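Local coordinates for protein putative glucoamylase (Bacteroides caccae ATCC 43185, PDB 4QT9) that is a putative glucoamylase, probably a glycoside hydrolase with an alpha/alpha toroid fold, whose substrate is not established, at residues Leu214-Pro219 against Leu424-Phe429; Ile210-Ala215 against Ala226-Gly231; Trp177-Gly182 against Gly222-Val227; Leu141-Leu146 against Lys412-His417; Leu271-Leu276 against Ser283-Met288. One frame throughout, in Å; residues are numbered along the deposited sequence.

Interaction 1 of 5, residues Leu214-Pro219 against Leu424-Phe429; sequences LAAASP and LTKLGF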
# COMPACT_ATOMS: atom_id res chain seq x y z
N LEU A 214 -12.30 -0.17 -6.95
CA LEU A 214 -13.15 -0.93 -5.99
C LEU A 214 -14.52 -0.26 -5.80
O LEU A 214 -15.52 -0.96 -5.70
CB LEU A 214 -12.44 -1.08 -4.65
CG LEU A 214 -11.20 -1.96 -4.68
CD1 LEU A 214 -10.48 -1.89 -3.36
CD2 LEU A 214 -11.54 -3.41 -5.08
N ALA A 215 -14.58 1.08 -5.83
CA ALA A 215 -15.85 1.81 -5.76
C ALA A 215 -16.76 1.42 -6.92
O ALA A 215 -17.93 1.20 -6.71
CB ALA A 215 -15.61 3.30 -5.77
N ALA A 216 -16.19 1.25 -8.12
CA ALA A 216 -16.91 0.85 -9.33
C ALA A 216 -17.23 -0.65 -9.34
O ALA A 216 -18.17 -1.06 -9.99
CB ALA A 216 -16.09 1.20 -10.56
N ALA A 217 -16.42 -1.46 -8.65
CA ALA A 217 -16.55 -2.92 -8.56
C ALA A 217 -17.62 -3.40 -7.56
O ALA A 217 -18.06 -4.55 -7.66
CB ALA A 217 -15.20 -3.52 -8.15
N SER A 218 -17.99 -2.57 -6.57
CA SER A 218 -18.89 -2.98 -5.50
C SER A 218 -20.17 -3.59 -6.04
O SER A 218 -20.84 -2.97 -6.88
CB SER A 218 -19.22 -1.82 -4.57
OG SER A 218 -20.16 -2.25 -3.60
N PRO A 219 -20.50 -4.83 -5.60
CA PRO A 219 -21.70 -5.48 -6.11
C PRO A 219 -22.98 -4.96 -5.42
O PRO A 219 -24.10 -5.32 -5.83
CB PRO A 219 -21.45 -6.95 -5.80
CG PRO A 219 -20.72 -6.90 -4.48
CD PRO A 219 -19.80 -5.71 -4.63
N LEU A 424 -13.31 -3.09 -13.48
CA LEU A 424 -12.30 -2.71 -14.48
C LEU A 424 -12.97 -2.49 -15.85
O LEU A 424 -12.71 -1.46 -16.49
CB LEU A 424 -11.18 -3.77 -14.55
CG LEU A 424 -10.19 -3.83 -13.34
CD1 LEU A 424 -9.33 -5.05 -13.42
CD2 LEU A 424 -9.30 -2.60 -13.29
N THR A 425 -13.86 -3.41 -16.25
CA THR A 425 -14.61 -3.28 -17.52
C THR A 425 -15.46 -2.02 -17.48
O THR A 425 -15.38 -1.25 -18.42
CB THR A 425 -15.46 -4.51 -17.82
OG1 THR A 425 -14.64 -5.67 -17.78
CG2 THR A 425 -16.14 -4.43 -19.19
N LYS A 426 -16.22 -1.79 -16.39
CA LYS A 426 -17.09 -0.60 -16.20
C LYS A 426 -16.32 0.71 -16.42
O LYS A 426 -16.84 1.59 -17.10
CB LYS A 426 -17.71 -0.57 -14.77
CG LYS A 426 -18.80 0.49 -14.59
CD LYS A 426 -19.13 0.78 -13.10
CE LYS A 426 -20.19 -0.04 -12.37
NZ LYS A 426 -20.35 0.36 -10.91
N LEU A 427 -15.09 0.84 -15.86
CA LEU A 427 -14.27 2.06 -15.96
C LEU A 427 -13.40 2.17 -17.21
O LEU A 427 -12.67 3.15 -17.36
CB LEU A 427 -13.37 2.24 -14.72
CG LEU A 427 -14.07 2.31 -13.38
CD1 LEU A 427 -13.08 2.59 -12.28
CD2 LEU A 427 -15.23 3.31 -13.41
N GLY A 428 -13.50 1.18 -18.10
CA GLY A 428 -12.77 1.21 -19.37
C GLY A 428 -11.36 0.66 -19.35
O GLY A 428 -10.61 0.87 -20.29
N PHE A 429 -11.00 -0.09 -18.29
CA PHE A 429 -9.67 -0.70 -18.21
C PHE A 429 -9.60 -1.97 -19.08
O PHE A 429 -10.61 -2.65 -19.30
CB PHE A 429 -9.26 -1.02 -16.77
CG PHE A 429 -8.83 0.17 -15.96
CD1 PHE A 429 -9.78 0.94 -15.28
CD2 PHE A 429 -7.48 0.47 -15.79
CE1 PHE A 429 -9.38 2.03 -14.49
CE2 PHE A 429 -7.08 1.53 -14.96
CZ PHE A 429 -8.03 2.32 -14.34
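Ala216 and Lys426 bring the last turns of helices 209-217 and 418-426 together, their CA atoms 7.0 Å apart, and each chain leaves its helix close by. The methyl of Ala216 points at the partner segment and fits against the branched end of Leu427: its CB lies 3.6 Å from Leu427 CG and is met almost equally by both terminal methyls, so the small side chain sits in the fork of the larger one. Lys426 reaches over beside this pair. Its CG stands anti to the backbone N (chi1 -170°), and a bend at chi3 (-88°) turns the end of the chain toward the C-terminus of helix 209-217. There NZ donates to Ala216 O at 2.8 Å, with a C=O...N angle of 128° and NZ only slightly tilted from the carbonyl plane. In this alpha/alpha toroid, helix 209-217 packs on helix 135-152 through Leu214, while helix 418-426 covers another of its sides. The ammonium group also donates to Val223 O, so it is held by the carbonyl of Ala216 at the helix end and that of Val223 in the following loop; its charge would be favourable at the C-terminal end of helix 209-217. Helix 418-426 itself finishes in a Schellman motif: Gly428 has positive phi, and Phe429 N bonds back to Leu424 O at 2.8 Å. That turn carries the chain on to Phe429, whose ring packs on Met209 and Ile213 of helix 209-217.

Interaction 2 of 5, residues Ile210-Ala215 against Ala226-Gly231; sequences IMYILA and AVYHDG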
# COMPACT_ATOMS: atom_id res chain seq x y z
N ILE A 210 -6.85 2.57 -6.89
CA ILE A 210 -7.56 1.33 -6.53
C ILE A 210 -8.88 1.65 -5.77
O ILE A 210 -9.83 0.87 -5.82
CB ILE A 210 -6.63 0.33 -5.75
CG1 ILE A 210 -7.13 -1.14 -5.80
CG2 ILE A 210 -6.35 0.76 -4.30
CD1 ILE A 210 -7.33 -1.74 -7.26
N MSE A 211 -8.94 2.80 -5.08
CA MSE A 211 -10.17 3.19 -4.36
C MSE A 211 -11.34 3.43 -5.37
O MSE A 211 -12.46 3.00 -5.10
CB MSE A 211 -9.91 4.43 -3.50
CG MSE A 211 -11.11 4.84 -2.67
SE MSE A 211 -10.94 6.71 -2.16
CE MSE A 211 -10.55 7.47 -3.84
N TYR A 212 -11.07 4.08 -6.51
CA TYR A 212 -12.07 4.28 -7.58
C TYR A 212 -12.38 2.96 -8.28
O TYR A 212 -13.52 2.76 -8.68
CB TYR A 212 -11.56 5.30 -8.62
CG TYR A 212 -11.83 6.73 -8.21
CD1 TYR A 212 -13.03 7.35 -8.52
CD2 TYR A 212 -10.89 7.45 -7.49
CE1 TYR A 212 -13.30 8.65 -8.10
CE2 TYR A 212 -11.15 8.75 -7.04
CZ TYR A 212 -12.36 9.34 -7.35
OH TYR A 212 -12.62 10.63 -6.96
N ILE A 213 -11.38 2.07 -8.49
CA ILE A 213 -11.64 0.78 -9.16
C ILE A 213 -12.58 -0.08 -8.26
O ILE A 213 -13.58 -0.59 -8.76
CB ILE A 213 -10.34 0.03 -9.56
CG1 ILE A 213 -9.67 0.74 -10.79
CG2 ILE A 213 -10.59 -1.47 -9.86
CD1 ILE A 213 -8.23 0.64 -10.81
N LEU A 214 -12.30 -0.17 -6.95
CA LEU A 214 -13.15 -0.93 -5.99
C LEU A 214 -14.52 -0.26 -5.80
O LEU A 214 -15.52 -0.96 -5.70
CB LEU A 214 -12.44 -1.08 -4.65
CG LEU A 214 -11.20 -1.96 -4.68
CD1 LEU A 214 -10.48 -1.89 -3.36
CD2 LEU A 214 -11.54 -3.41 -5.08
N ALA A 215 -14.58 1.08 -5.83
CA ALA A 215 -15.85 1.81 -5.76
C ALA A 215 -16.76 1.42 -6.92
O ALA A 215 -17.93 1.20 -6.71
CB ALA A 215 -15.61 3.30 -5.77
N ALA A 226 -19.14 7.80 -14.19
CA ALA A 226 -18.93 9.27 -14.18
C ALA A 226 -18.09 9.71 -12.97
O ALA A 226 -17.32 10.66 -13.06
CB ALA A 226 -20.27 9.99 -14.18
N VAL A 227 -18.20 8.99 -11.86
CA VAL A 227 -17.43 9.26 -10.63
C VAL A 227 -15.93 9.15 -10.93
O VAL A 227 -15.18 10.02 -10.51
CB VAL A 227 -17.88 8.36 -9.45
CG1 VAL A 227 -16.93 8.47 -8.25
CG2 VAL A 227 -19.31 8.71 -9.04
N TYR A 228 -15.52 8.13 -11.72
CA TYR A 228 -14.11 7.95 -12.14
C TYR A 228 -13.69 8.98 -13.22
O TYR A 228 -12.63 9.56 -13.09
CB TYR A 228 -13.89 6.53 -12.68
CG TYR A 228 -12.50 6.27 -13.25
CD1 TYR A 228 -11.43 6.00 -12.41
CD2 TYR A 228 -12.29 6.22 -14.62
CE1 TYR A 228 -10.16 5.75 -12.92
CE2 TYR A 228 -11.02 5.97 -15.14
CZ TYR A 228 -9.95 5.76 -14.29
OH TYR A 228 -8.69 5.54 -14.79
N HIS A 229 -14.51 9.20 -14.27
CA HIS A 229 -14.18 10.09 -15.38
C HIS A 229 -14.23 11.58 -14.99
O HIS A 229 -13.32 12.33 -15.39
CB HIS A 229 -15.09 9.79 -16.57
CG HIS A 229 -14.75 8.48 -17.20
ND1 HIS A 229 -13.53 8.28 -17.85
CD2 HIS A 229 -15.43 7.32 -17.20
CE1 HIS A 229 -13.52 7.01 -18.23
NE2 HIS A 229 -14.64 6.39 -17.87
N ASP A 230 -15.24 12.01 -14.20
CA ASP A 230 -15.36 13.41 -13.75
C ASP A 230 -14.51 13.71 -12.51
O ASP A 230 -14.01 14.83 -12.40
CB ASP A 230 -16.83 13.81 -13.43
CG ASP A 230 -17.86 13.69 -14.55
OD1 ASP A 230 -17.49 13.25 -15.68
OD2 ASP A 230 -19.04 14.03 -14.31
N GLY A 231 -14.42 12.77 -11.56
CA GLY A 231 -13.70 12.94 -10.30
C GLY A 231 -12.24 12.57 -10.30
O GLY A 231 -11.38 13.43 -10.08
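The ring of Tyr212 reaches across to the backbone of helix 226-231 and carries most of this contact. Its CE1 lies 3.3 Å from Val227 O and 3.6 Å from Val227 CG1, with the two side chains crossing at about a right angle, while CD1 rests 3.8 Å from Tyr228 CA. Further out, the OH end comes to 3.9 Å from Gly231 C, passing along a glycine that has no side chain to stand in its way. Tyr228 answers from the other helix: with CG anti to the backbone N (chi1 175°), its ring presents the CD1 edge to Tyr212 CB at 3.9 Å. The buried hydroxyls are held by residues around the pair. Tyr212 OH bonds to Ile202 O and Leu186 N, and Tyr228 OH to Asp278 OD2, so both rings are held at their hydroxyl ends. Trp232 meets both rings, lying nearly parallel to that of Tyr228. The helix takes a wider pi-type turn over 227-231; the bond from Gly231 N to Val227 O is weak. With axes 10.1 Å apart and directions 152° from each other, the segments form a nearly antiparallel helix-turn-helix pair, successive in the chain, within a protein of alpha/alpha toroid fold.

Interaction 3 of 5, residues Trp177-Gly182 against Gly222-Val227; sequences WYRKGG and GVPAAV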
# COMPACT_ATOMS: atom_id res chain seq x y z
N TRP A 177 -21.92 6.28 -0.62
CA TRP A 177 -22.14 7.31 0.42
C TRP A 177 -21.07 8.42 0.34
O TRP A 177 -21.39 9.58 0.54
CB TRP A 177 -22.10 6.68 1.83
CG TRP A 177 -22.12 7.70 2.93
CD1 TRP A 177 -21.04 8.24 3.56
CD2 TRP A 177 -23.26 8.44 3.36
NE1 TRP A 177 -21.45 9.24 4.41
CE2 TRP A 177 -22.81 9.36 4.34
CE3 TRP A 177 -24.64 8.37 3.08
CZ2 TRP A 177 -23.68 10.21 5.02
CZ3 TRP A 177 -25.51 9.21 3.78
CH2 TRP A 177 -25.03 10.13 4.72
N TYR A 178 -19.82 8.05 0.06
CA TYR A 178 -18.68 8.94 0.05
C TYR A 178 -18.65 9.85 -1.20
O TYR A 178 -17.71 10.61 -1.37
CB TYR A 178 -17.40 8.13 0.23
CG TYR A 178 -17.24 7.66 1.67
CD1 TYR A 178 -17.99 6.59 2.17
CD2 TYR A 178 -16.36 8.30 2.55
CE1 TYR A 178 -17.91 6.21 3.51
CE2 TYR A 178 -16.26 7.91 3.88
CZ TYR A 178 -17.07 6.89 4.37
OH TYR A 178 -16.98 6.48 5.68
N ARG A 179 -19.73 9.86 -2.01
CA ARG A 179 -19.89 10.78 -3.12
C ARG A 179 -20.53 12.07 -2.59
O ARG A 179 -20.81 12.97 -3.38
CB ARG A 179 -20.78 10.19 -4.23
CG ARG A 179 -20.21 8.99 -4.99
CD ARG A 179 -21.32 8.40 -5.85
NE ARG A 179 -21.79 9.33 -6.88
CZ ARG A 179 -22.94 9.21 -7.53
NH1 ARG A 179 -23.77 8.21 -7.25
NH2 ARG A 179 -23.28 10.09 -8.47
N LYS A 180 -20.86 12.11 -1.26
CA LYS A 180 -21.44 13.28 -0.56
C LYS A 180 -22.73 13.74 -1.28
O LYS A 180 -22.76 14.80 -1.89
CB LYS A 180 -20.40 14.42 -0.46
CG LYS A 180 -20.84 15.64 0.33
CD LYS A 180 -19.75 16.72 0.34
CE LYS A 180 -20.29 18.02 0.85
NZ LYS A 180 -19.22 19.03 0.99
N GLY A 181 -23.77 12.91 -1.23
CA GLY A 181 -25.05 13.21 -1.86
C GLY A 181 -25.09 13.17 -3.38
O GLY A 181 -25.87 13.90 -3.98
N GLY A 182 -24.33 12.26 -4.00
CA GLY A 182 -24.39 12.05 -5.44
C GLY A 182 -23.46 12.86 -6.34
O GLY A 182 -23.71 12.98 -7.54
N GLY A 222 -21.91 0.15 -5.54
CA GLY A 222 -21.05 0.59 -6.63
C GLY A 222 -21.38 1.98 -7.12
O GLY A 222 -22.53 2.43 -7.04
N VAL A 223 -20.37 2.70 -7.61
CA VAL A 223 -20.58 4.06 -8.07
C VAL A 223 -20.70 4.11 -9.61
O VAL A 223 -20.13 3.25 -10.29
CB VAL A 223 -19.46 5.01 -7.56
CG1 VAL A 223 -19.39 5.01 -6.04
CG2 VAL A 223 -18.11 4.68 -8.19
N PRO A 224 -21.40 5.14 -10.16
CA PRO A 224 -21.43 5.30 -11.64
C PRO A 224 -20.02 5.53 -12.22
O PRO A 224 -19.17 6.05 -11.51
CB PRO A 224 -22.28 6.55 -11.86
CG PRO A 224 -22.91 6.86 -10.57
CD PRO A 224 -22.13 6.23 -9.48
N ALA A 225 -19.80 5.20 -13.52
CA ALA A 225 -18.49 5.43 -14.17
C ALA A 225 -18.13 6.91 -14.18
O ALA A 225 -16.94 7.22 -14.11
CB ALA A 225 -18.49 4.89 -15.58
N ALA A 226 -19.14 7.80 -14.19
CA ALA A 226 -18.93 9.27 -14.18
C ALA A 226 -18.09 9.71 -12.97
O ALA A 226 -17.32 10.66 -13.06
CB ALA A 226 -20.27 9.99 -14.18
N VAL A 227 -18.20 8.99 -11.86
CA VAL A 227 -17.43 9.26 -10.63
C VAL A 227 -15.93 9.15 -10.93
O VAL A 227 -15.18 10.02 -10.51
CB VAL A 227 -17.88 8.36 -9.45
CG1 VAL A 227 -16.93 8.47 -8.25
CG2 VAL A 227 -19.31 8.71 -9.04
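This is a packing contact between one arginine and an apolar patch, partly buried near the outside of the fold, where the loop that follows helix 157-172 meets the start of helix 225-232. Arg179 leaves the end of a short 3-10 segment and lays its side chain, from CG outward, against Val223, Pro224 and Val227. The aliphatic part comes first: CD lies 3.9 Å from Val223 CG1, the two side chains sliding past each other in opposite directions. A bend at chi3 (64°) then swings the guanidinium over the proline. Pro224 CD sits over one face of the planar group, 3.4 Å from Arg179 NH1 and nearer its rim than its centre. Gly182 CA covers the opposite face, so the guanidinium is sandwiched between its own loop and the proline ring. In this alpha/alpha toroid protein, the helix of Val227 follows helix 209-217 in the chain, and a backbone bond between Val223 N and Ala215 O ties the connection to the earlier helix. Val227 offers the methyl CG2, 3.3 Å from Arg179 NE, and not the CG1 methyl used toward Tyr212. The nitrogens bond within their own loop: NH1 forms a salt bridge with Asp176 and NE bonds to Gln183 O. These bonds fix the rotation of the group, and the acidic partner probably offsets its charge beside the apolar patch.

Interaction 4 of 5, residues Leu141-Leu146 against Lys412-His417; sequences LMQGLL and KLFMSH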
# COMPACT_ATOMS: atom_id res chain seq x y z
N LEU A 141 -7.30 -1.89 2.51
CA LEU A 141 -7.71 -3.08 3.28
C LEU A 141 -8.50 -4.04 2.39
O LEU A 141 -8.26 -5.26 2.44
CB LEU A 141 -8.54 -2.66 4.50
CG LEU A 141 -9.10 -3.76 5.43
CD1 LEU A 141 -7.98 -4.62 6.10
CD2 LEU A 141 -9.89 -3.14 6.55
N MSE A 142 -9.45 -3.50 1.59
CA MSE A 142 -10.30 -4.34 0.74
C MSE A 142 -9.50 -5.00 -0.37
O MSE A 142 -9.77 -6.15 -0.68
CB MSE A 142 -11.48 -3.54 0.16
CG MSE A 142 -12.54 -3.22 1.18
SE MSE A 142 -13.36 -4.81 1.92
CE MSE A 142 -13.08 -6.15 0.52
N GLN A 143 -8.48 -4.32 -0.92
CA GLN A 143 -7.61 -4.92 -1.94
C GLN A 143 -6.97 -6.24 -1.37
O GLN A 143 -6.94 -7.27 -2.05
CB GLN A 143 -6.53 -3.91 -2.39
CG GLN A 143 -5.52 -4.47 -3.40
CD GLN A 143 -4.52 -3.45 -3.92
OE1 GLN A 143 -4.21 -3.43 -5.12
NE2 GLN A 143 -3.96 -2.62 -3.03
N GLY A 144 -6.55 -6.20 -0.11
CA GLY A 144 -6.01 -7.36 0.59
C GLY A 144 -7.06 -8.42 0.88
O GLY A 144 -6.83 -9.60 0.62
N LEU A 145 -8.22 -8.01 1.40
CA LEU A 145 -9.29 -8.95 1.75
C LEU A 145 -9.85 -9.69 0.50
O LEU A 145 -10.08 -10.89 0.57
CB LEU A 145 -10.41 -8.25 2.51
CG LEU A 145 -10.12 -7.86 3.96
CD1 LEU A 145 -11.24 -6.98 4.50
CD2 LEU A 145 -9.96 -9.10 4.87
N LEU A 146 -9.96 -8.99 -0.65
CA LEU A 146 -10.47 -9.66 -1.86
C LEU A 146 -9.48 -10.72 -2.35
O LEU A 146 -9.90 -11.73 -2.90
CB LEU A 146 -10.81 -8.64 -2.96
CG LEU A 146 -12.05 -7.76 -2.66
CD1 LEU A 146 -12.37 -6.85 -3.82
CD2 LEU A 146 -13.31 -8.61 -2.35
N LYS A 412 -2.55 -12.53 -9.36
CA LYS A 412 -3.43 -13.60 -9.87
C LYS A 412 -4.71 -13.67 -9.05
O LYS A 412 -5.78 -13.72 -9.62
CB LYS A 412 -2.74 -14.99 -9.85
CG LYS A 412 -1.40 -15.10 -10.59
CD LYS A 412 -1.49 -15.77 -11.96
CE LYS A 412 -0.18 -16.43 -12.35
NZ LYS A 412 0.87 -15.45 -12.71
N LEU A 413 -4.59 -13.65 -7.71
CA LEU A 413 -5.74 -13.77 -6.81
C LEU A 413 -6.71 -12.59 -6.96
O LEU A 413 -7.88 -12.81 -7.30
CB LEU A 413 -5.27 -13.93 -5.36
CG LEU A 413 -4.51 -15.21 -5.03
CD1 LEU A 413 -3.89 -15.10 -3.66
CD2 LEU A 413 -5.41 -16.44 -5.13
N PHE A 414 -6.19 -11.34 -6.80
CA PHE A 414 -7.00 -10.13 -6.90
C PHE A 414 -7.66 -9.97 -8.28
O PHE A 414 -8.83 -9.59 -8.35
CB PHE A 414 -6.16 -8.88 -6.56
CG PHE A 414 -6.94 -7.59 -6.55
CD1 PHE A 414 -7.69 -7.22 -5.44
CD2 PHE A 414 -6.97 -6.76 -7.68
CE1 PHE A 414 -8.40 -6.01 -5.44
CE2 PHE A 414 -7.67 -5.57 -7.66
CZ PHE A 414 -8.40 -5.21 -6.55
N MSE A 415 -6.91 -10.22 -9.38
CA MSE A 415 -7.46 -10.07 -10.74
C MSE A 415 -8.50 -11.14 -11.06
O MSE A 415 -9.31 -10.93 -11.95
CB MSE A 415 -6.36 -10.07 -11.81
CG MSE A 415 -5.38 -8.90 -11.69
SE MSE A 415 -6.28 -7.16 -11.95
CE MSE A 415 -6.14 -7.08 -13.92
N SER A 416 -8.51 -12.26 -10.32
CA SER A 416 -9.48 -13.33 -10.58
C SER A 416 -10.85 -13.01 -9.98
O SER A 416 -11.82 -13.68 -10.34
CB SER A 416 -8.96 -14.66 -10.04
OG SER A 416 -9.05 -14.72 -8.63
N HIS A 417 -10.95 -11.98 -9.10
CA HIS A 417 -12.22 -11.66 -8.42
C HIS A 417 -13.26 -11.13 -9.43
O HIS A 417 -12.96 -10.19 -10.18
CB HIS A 417 -12.01 -10.70 -7.24
CG HIS A 417 -13.16 -10.68 -6.29
ND1 HIS A 417 -14.34 -10.05 -6.61
CD2 HIS A 417 -13.28 -11.25 -5.07
CE1 HIS A 417 -15.16 -10.27 -5.59
NE2 HIS A 417 -14.57 -10.98 -4.64
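Phe414 and His417 of the segment 412-417 turn their rings toward helix 135-152, where Gln143 and Leu146 receive them. Phe414 has CG anti to the backbone N (chi1 -176°), which carries a ring whose CB starts off to the side over to the other helix. Its CE1 comes to 3.9 Å from Gln143 CG, and this methylene makes an off-centre CH-pi contact, 4.3 Å from the ring centroid. The two side chains cross at about a right angle, the amide plane 71° from the ring. CD1 also approaches Gln143 O at 3.5 Å, and Leu146 CB lies 4.2 Å from the same CD1. One turn on, Leu146 stands over a face of the His417 imidazole, its CD2 3.5 Å from NE2. The extended side chain of Gln143 (chi2 176°) takes its amide past the phenyl ring to bond with Gly270 N through OE1 and with Tyr266 O through NE2. His417 occupies an N-cap position, ND1 accepting from Asp419 N at the start of the next helix, which is consistent with a neutral ring protonated on NE2. The amide of Gln143 and ND1 of His417 thus find their polar partners outside this interface, and both residues offer it carbon or ring surface.

Interaction 5 of 5, residues Leu271-Leu276 against Ser283-Met288; sequences LDPVGL and SYFHEM
Val274 and Phe285 lie side by side and point the same way, CG2 of the valine 3.8 Å from CD1 of the ring. The CG of Phe285 is anti to its backbone N (chi1 -177°), which sends the ring out along the valine; Pro273 CG lies at the ring edge, and Pro273 O approaches Phe285 CB at 3.5 Å. Leu276 and Tyr284 make the second pair, meeting at a slant with CD2 of each 4.0 Å apart. Here the tyrosine turns its edge to Leu276 O, while its hydroxyl bonds to Asp278 OD1. Between the two pairs the backbones join: Tyr284 N donates to Leu276 O at 2.9 Å, an almost straight bond (168° at the hydrogen) that arrives nearly head-on to the carbonyl. The same oxygen receives a CA-H...O contact from Ser283. Pro273 to Leu276 forms a type II beta turn, overlapped at its start by an Asx turn in which Asp272 OD1 accepts from Val274 N. A water accepts from Gly275 N at 2.8 Å and lies at a weak 3.5 Å from Ser283 OG. Ser283 OG in turn accepts from His286 N at 3.2 Å. The contact is thus a beta turn docked on a serine N-capped helix start, fastening the chain before helix 284-301 to its first turn.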
# COMPACT_ATOMS: atom_id res chain seq x y z
N LEU A 271 -3.93 -5.02 -8.00
CA LEU A 271 -4.17 -4.58 -9.37
C LEU A 271 -2.89 -4.81 -10.20
O LEU A 271 -1.88 -4.18 -9.94
CB LEU A 271 -4.60 -3.10 -9.37
CG LEU A 271 -4.92 -2.48 -10.74
CD1 LEU A 271 -6.21 -3.05 -11.32
CD2 LEU A 271 -5.05 -0.99 -10.63
N ASP A 272 -2.92 -5.77 -11.14
CA ASP A 272 -1.76 -6.13 -11.95
C ASP A 272 -1.44 -5.00 -12.98
O ASP A 272 -2.26 -4.75 -13.88
CB ASP A 272 -2.06 -7.48 -12.65
CG ASP A 272 -0.93 -8.14 -13.41
OD1 ASP A 272 0.15 -7.51 -13.56
OD2 ASP A 272 -1.13 -9.27 -13.91
N PRO A 273 -0.28 -4.30 -12.88
CA PRO A 273 -0.00 -3.22 -13.86
C PRO A 273 0.42 -3.73 -15.22
O PRO A 273 0.33 -2.97 -16.20
CB PRO A 273 1.13 -2.40 -13.22
CG PRO A 273 1.80 -3.35 -12.27
CD PRO A 273 0.80 -4.42 -11.87
N VAL A 274 0.90 -4.99 -15.31
CA VAL A 274 1.42 -5.53 -16.58
C VAL A 274 0.29 -5.59 -17.66
O VAL A 274 -0.73 -6.26 -17.48
CB VAL A 274 2.16 -6.88 -16.41
CG1 VAL A 274 2.70 -7.38 -17.76
CG2 VAL A 274 3.30 -6.75 -15.38
N GLY A 275 0.48 -4.83 -18.72
CA GLY A 275 -0.47 -4.74 -19.82
C GLY A 275 -1.74 -3.97 -19.51
O GLY A 275 -2.65 -3.95 -20.33
N LEU A 276 -1.80 -3.30 -18.35
CA LEU A 276 -2.97 -2.53 -17.93
C LEU A 276 -2.99 -1.18 -18.64
O LEU A 276 -2.00 -0.44 -18.63
CB LEU A 276 -3.01 -2.34 -16.39
CG LEU A 276 -4.30 -1.71 -15.80
CD1 LEU A 276 -5.46 -2.68 -15.83
CD2 LEU A 276 -4.07 -1.23 -14.33
N SER A 283 -0.25 2.50 -20.89
CA SER A 283 0.41 1.45 -20.10
C SER A 283 0.74 1.94 -18.69
O SER A 283 1.69 2.72 -18.51
CB SER A 283 1.70 0.97 -20.78
OG SER A 283 2.39 0.02 -19.97
N TYR A 284 -0.01 1.46 -17.68
CA TYR A 284 0.25 1.79 -16.27
C TYR A 284 1.61 1.20 -15.85
O TYR A 284 2.35 1.84 -15.08
CB TYR A 284 -0.92 1.36 -15.37
CG TYR A 284 -2.07 2.35 -15.48
CD1 TYR A 284 -2.03 3.57 -14.81
CD2 TYR A 284 -3.13 2.12 -16.35
CE1 TYR A 284 -3.04 4.51 -14.96
CE2 TYR A 284 -4.16 3.05 -16.49
CZ TYR A 284 -4.12 4.24 -15.78
OH TYR A 284 -5.10 5.20 -15.93
N PHE A 285 2.01 0.06 -16.46
CA PHE A 285 3.33 -0.53 -16.17
C PHE A 285 4.48 0.43 -16.54
O PHE A 285 5.40 0.62 -15.73
CB PHE A 285 3.52 -1.87 -16.93
CG PHE A 285 4.84 -2.54 -16.59
CD1 PHE A 285 4.96 -3.32 -15.45
CD2 PHE A 285 5.97 -2.31 -17.37
CE1 PHE A 285 6.19 -3.91 -15.12
CE2 PHE A 285 7.20 -2.88 -17.03
CZ PHE A 285 7.30 -3.69 -15.92
N HIS A 286 4.44 0.99 -17.77
CA HIS A 286 5.49 1.88 -18.24
C HIS A 286 5.45 3.22 -17.52
O HIS A 286 6.50 3.77 -17.26
CB HIS A 286 5.45 2.02 -19.76
CG HIS A 286 5.88 0.77 -20.45
ND1 HIS A 286 4.96 -0.11 -20.99
CD2 HIS A 286 7.12 0.23 -20.58
CE1 HIS A 286 5.67 -1.12 -21.47
NE2 HIS A 286 6.97 -0.95 -21.25
N GLU A 287 4.27 3.70 -17.10
CA GLU A 287 4.17 4.95 -16.35
C GLU A 287 4.87 4.82 -14.99
O GLU A 287 5.68 5.66 -14.63
CB GLU A 287 2.70 5.40 -16.16
CG GLU A 287 2.54 6.74 -15.44
CD GLU A 287 3.14 7.97 -16.09
OE1 GLU A 287 3.53 7.92 -17.28
OE2 GLU A 287 3.16 9.03 -15.42
N MSE A 288 4.58 3.73 -14.29
CA MSE A 288 5.12 3.44 -12.95
C MSE A 288 6.60 3.05 -13.00
O MSE A 288 7.33 3.36 -12.06
CB MSE A 288 4.28 2.36 -12.24
CG MSE A 288 2.83 2.81 -11.97
SE MSE A 288 2.57 4.74 -11.49
CE MSE A 288 0.93 5.05 -12.61
O HOH W 1 2.66 -3.43 -19.77

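Helix 209-217 is the common element: interactions 1 and 2 share Leu214 and Ala215 on it, their centres about 8 Å apart, and its Ile210 and Leu214 pack on Phe414 of interaction 4. Interaction 3 follows about 8 Å between centres from interaction 2 through helix 225-232, and Val223 O ties it to Lys426 of interaction 1. Interaction 5 lies about 17 Å between centres from interactions 1, 2 and 4, yet Leu271 touches all three. Along the chain, interactions 2, 3 and 5 all fall within the span bridged by interaction 4, and interaction 1 crosses interactions 3 and 4. The C-terminal helices 409-415 and 418-426 thus return to earlier helices, consistent with closure of an alpha/alpha toroid.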